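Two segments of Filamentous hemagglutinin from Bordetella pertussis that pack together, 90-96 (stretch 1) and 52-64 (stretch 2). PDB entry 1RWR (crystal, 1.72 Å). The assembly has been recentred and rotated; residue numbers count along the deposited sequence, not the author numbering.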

# COMPACT_ATOMS: atom_id res chain seq x y z
N GLY A 90 5.34 -7.86 -10.03
CA GLY A 90 6.25 -8.91 -9.62
C GLY A 90 6.41 -8.94 -8.12
O GLY A 90 5.55 -8.43 -7.40
N THR A 91 7.52 -9.50 -7.65
CA THR A 91 7.75 -9.71 -6.22
C THR A 91 8.70 -8.68 -5.67
O THR A 91 9.77 -8.48 -6.22
CB THR A 91 8.36 -11.05 -5.98
OG1 THR A 91 7.48 -12.08 -6.45
CG2 THR A 91 8.54 -11.29 -4.46
N LEU A 92 8.31 -8.04 -4.58
CA LEU A 92 9.18 -7.17 -3.83
C LEU A 92 9.83 -8.04 -2.75
O LEU A 92 9.18 -8.35 -1.77
CB LEU A 92 8.40 -6.03 -3.20
CG LEU A 92 7.44 -5.20 -4.06
CD1 LEU A 92 6.79 -4.07 -3.26
CD2 LEU A 92 8.19 -4.64 -5.25
N GLU A 93 11.09 -8.41 -2.96
CA GLU A 93 11.81 -9.25 -2.03
C GLU A 93 12.78 -8.41 -1.21
O GLU A 93 13.48 -7.57 -1.73
CB GLU A 93 12.58 -10.35 -2.75
CG GLU A 93 13.43 -11.21 -1.80
CD GLU A 93 14.01 -12.45 -2.43
OE1 GLU A 93 13.89 -12.69 -3.65
OE2 GLU A 93 14.63 -13.23 -1.66
N VAL A 94 12.80 -8.67 0.09
CA VAL A 94 13.81 -8.11 0.97
C VAL A 94 14.82 -9.20 1.26
O VAL A 94 14.46 -10.26 1.79
CB VAL A 94 13.21 -7.53 2.28
CG1 VAL A 94 14.29 -6.85 3.11
CG2 VAL A 94 12.12 -6.52 2.00
N TYR A 95 16.05 -8.97 0.85
CA TYR A 95 17.15 -9.86 1.20
C TYR A 95 17.73 -9.37 2.53
O TYR A 95 18.11 -8.23 2.69
CB TYR A 95 18.22 -9.94 0.12
CG TYR A 95 19.47 -10.63 0.60
CD1 TYR A 95 19.48 -11.98 0.80
CD2 TYR A 95 20.64 -9.91 0.88
CE1 TYR A 95 20.65 -12.64 1.32
CE2 TYR A 95 21.81 -10.57 1.37
CZ TYR A 95 21.78 -11.92 1.60
OH TYR A 95 22.91 -12.56 2.10
N GLY A 96 17.90 -10.33 3.43
CA GLY A 96 18.47 -10.05 4.75
C GLY A 96 17.39 -9.97 5.82
O GLY A 96 16.49 -10.81 5.91
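Stretch 2, residues 52-64: LTDGVSRIGGALT

The two segments are joined most firmly through the carboxylate of Glu93, which receives two backbone amides from the turn of stretch 2. Arg58 N donates to Glu93 OE2 at 2.8 Å with an N-H...acceptor angle of 165°, and Ile59 N donates to Glu93 OE1 at 2.9 Å and 167°. Both bonds are short and nearly linear. The two donors are consecutive amides, and Arg58 (phi/psi -66/-47°) and Ile59 (-91/-19°) both have turn-like backbone angles. Glu93 reaches them with an extended side chain, chi1 and chi2 both t.

The third hydrogen bond lies farther along, where Tyr95 OH donates to Thr53 O at 2.6 Å, the acceptor lying at the ring edge, near its plane. Gly55 N also comes within 3.1 Å of Tyr95 OH, but the angle is poor and this is not a hydrogen bond; that amide instead donates to Leu63 O at 3.0 Å.

Strand 55-57 of stretch 2 runs at 170° to strand 91-96, so the two are antiparallel, and their axes approach to 7.6 Å. The register agrees: Tyr95 CA lies 5.9 Å from Ser57 CA, and Glu93 CA lies 7.5 Å from Ile59 CA. All three hydrogen bonds across the interface use side chains of stretch 1, so none joins backbone to backbone. Within stretch 2, by contrast, strands 55-57 and 61-63 form a hairpin, with Leu63 N to Gly55 O at 2.9 Å and Ser57 N to Gly61 O at 2.9 Å. Across its turn, Gly60 N makes a weak bond to Ser57 OG (2.8 Å, 129°).

Side chains on strand 91-96 alternate: the CA-to-CB bonds of Thr91, Glu93 and Tyr95 point toward stretch 2, those of Leu92 and Val94 away. Tyr95 has the largest area covered, 136 Å² of its surface. Leu63 CD2 sits 3.7 Å from the centroid of the Tyr95 ring and only 3° off its normal, a CH-pi contact over one face, while Leu63 CD1 is 3.8 Å from Tyr95 CD2. Gly55 leaves room for the hydroxyl, since an ideal CB there would lie 2.1 Å from Tyr95 OH. At the other end of the contact, Ile59 packs against Thr91, with Ile59 CD1 3.6 Å from Thr91 O and Ile59 CG2 4.2 Å from Thr91 CB. In total 449 Å² is buried, both sides summed.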

# COMPACT_ATOMS: atom_id res chain seq x y z
N LEU A 52 23.80 -7.85 5.57
CA LEU A 52 25.17 -7.60 6.03
C LEU A 52 26.15 -8.69 5.61
O LEU A 52 27.37 -8.52 5.77
CB LEU A 52 25.17 -7.48 7.56
CG LEU A 52 24.37 -6.34 8.17
CD1 LEU A 52 24.47 -6.37 9.69
CD2 LEU A 52 24.77 -4.97 7.66
N THR A 53 25.62 -9.77 5.05
CA THR A 53 26.42 -10.87 4.54
C THR A 53 26.00 -11.24 3.14
O THR A 53 24.87 -10.99 2.72
CB THR A 53 26.26 -12.10 5.44
OG1 THR A 53 24.89 -12.53 5.46
CG2 THR A 53 26.57 -11.73 6.91
N ASP A 54 26.92 -11.86 2.43
CA ASP A 54 26.67 -12.35 1.08
C ASP A 54 25.70 -13.52 1.16
O ASP A 54 25.66 -14.27 2.15
CB ASP A 54 27.96 -12.82 0.41
CG ASP A 54 29.00 -11.72 0.21
OD1 ASP A 54 28.80 -10.54 0.58
OD2 ASP A 54 30.08 -11.97 -0.35
N GLY A 55 24.94 -13.73 0.10
CA GLY A 55 23.93 -14.76 0.12
C GLY A 55 23.23 -14.88 -1.20
O GLY A 55 23.79 -14.59 -2.24
N VAL A 56 22.00 -15.37 -1.13
CA VAL A 56 21.20 -15.68 -2.29
C VAL A 56 19.78 -15.19 -2.04
O VAL A 56 19.19 -15.47 -0.99
CB VAL A 56 21.19 -17.20 -2.55
CG1 VAL A 56 20.41 -17.53 -3.76
CG2 VAL A 56 22.62 -17.71 -2.71
N SER A 57 19.22 -14.45 -2.98
CA SER A 57 17.81 -14.10 -2.91
C SER A 57 16.97 -15.14 -3.65
O SER A 57 17.48 -15.86 -4.52
CB SER A 57 17.57 -12.71 -3.49
OG SER A 57 17.67 -12.72 -4.91
N ARG A 58 15.69 -15.22 -3.31
CA ARG A 58 14.78 -16.16 -3.95
C ARG A 58 14.56 -15.84 -5.42
O ARG A 58 14.59 -16.73 -6.25
CB ARG A 58 13.43 -16.20 -3.25
CG ARG A 58 12.48 -17.25 -3.90
CD ARG A 58 11.30 -17.74 -3.02
NE ARG A 58 11.59 -17.76 -1.57
CZ ARG A 58 10.73 -18.15 -0.63
NH1 ARG A 58 9.53 -18.60 -0.95
NH2 ARG A 58 11.10 -18.11 0.65
N ILE A 59 14.30 -14.59 -5.74
CA ILE A 59 14.03 -14.25 -7.13
C ILE A 59 15.25 -13.84 -7.96
O ILE A 59 15.17 -13.87 -9.22
CB ILE A 59 12.90 -13.18 -7.25
CG1 ILE A 59 13.35 -11.83 -6.73
CG2 ILE A 59 11.63 -13.67 -6.52
CD1 ILE A 59 12.42 -10.70 -7.17
N GLY A 60 16.34 -13.46 -7.31
CA GLY A 60 17.48 -12.84 -7.99
C GLY A 60 18.77 -13.63 -7.95
O GLY A 60 19.75 -13.23 -8.60
N GLY A 61 18.81 -14.71 -7.19
CA GLY A 61 20.04 -15.49 -7.03
C GLY A 61 21.08 -14.73 -6.20
O GLY A 61 20.76 -13.88 -5.37
N ALA A 62 22.34 -15.06 -6.43
CA ALA A 62 23.42 -14.59 -5.61
C ALA A 62 23.58 -13.09 -5.58
O ALA A 62 23.41 -12.38 -6.58
CB ALA A 62 24.77 -15.26 -6.05
N LEU A 63 23.90 -12.58 -4.39
CA LEU A 63 24.27 -11.19 -4.26
C LEU A 63 25.18 -11.02 -3.07
O LEU A 63 25.18 -11.84 -2.16
CB LEU A 63 23.03 -10.29 -4.13
CG LEU A 63 22.29 -10.27 -2.78
CD1 LEU A 63 21.11 -9.26 -2.82
CD2 LEU A 63 21.78 -11.64 -2.39
N THR A 64 25.92 -9.93 -3.06
CA THR A 64 26.81 -9.63 -1.96
C THR A 64 26.14 -8.71 -0.97
O THR A 64 25.12 -8.09 -1.27
CB THR A 64 28.14 -9.00 -2.46
OG1 THR A 64 27.88 -7.83 -3.21
CG2 THR A 64 28.82 -9.90 -3.48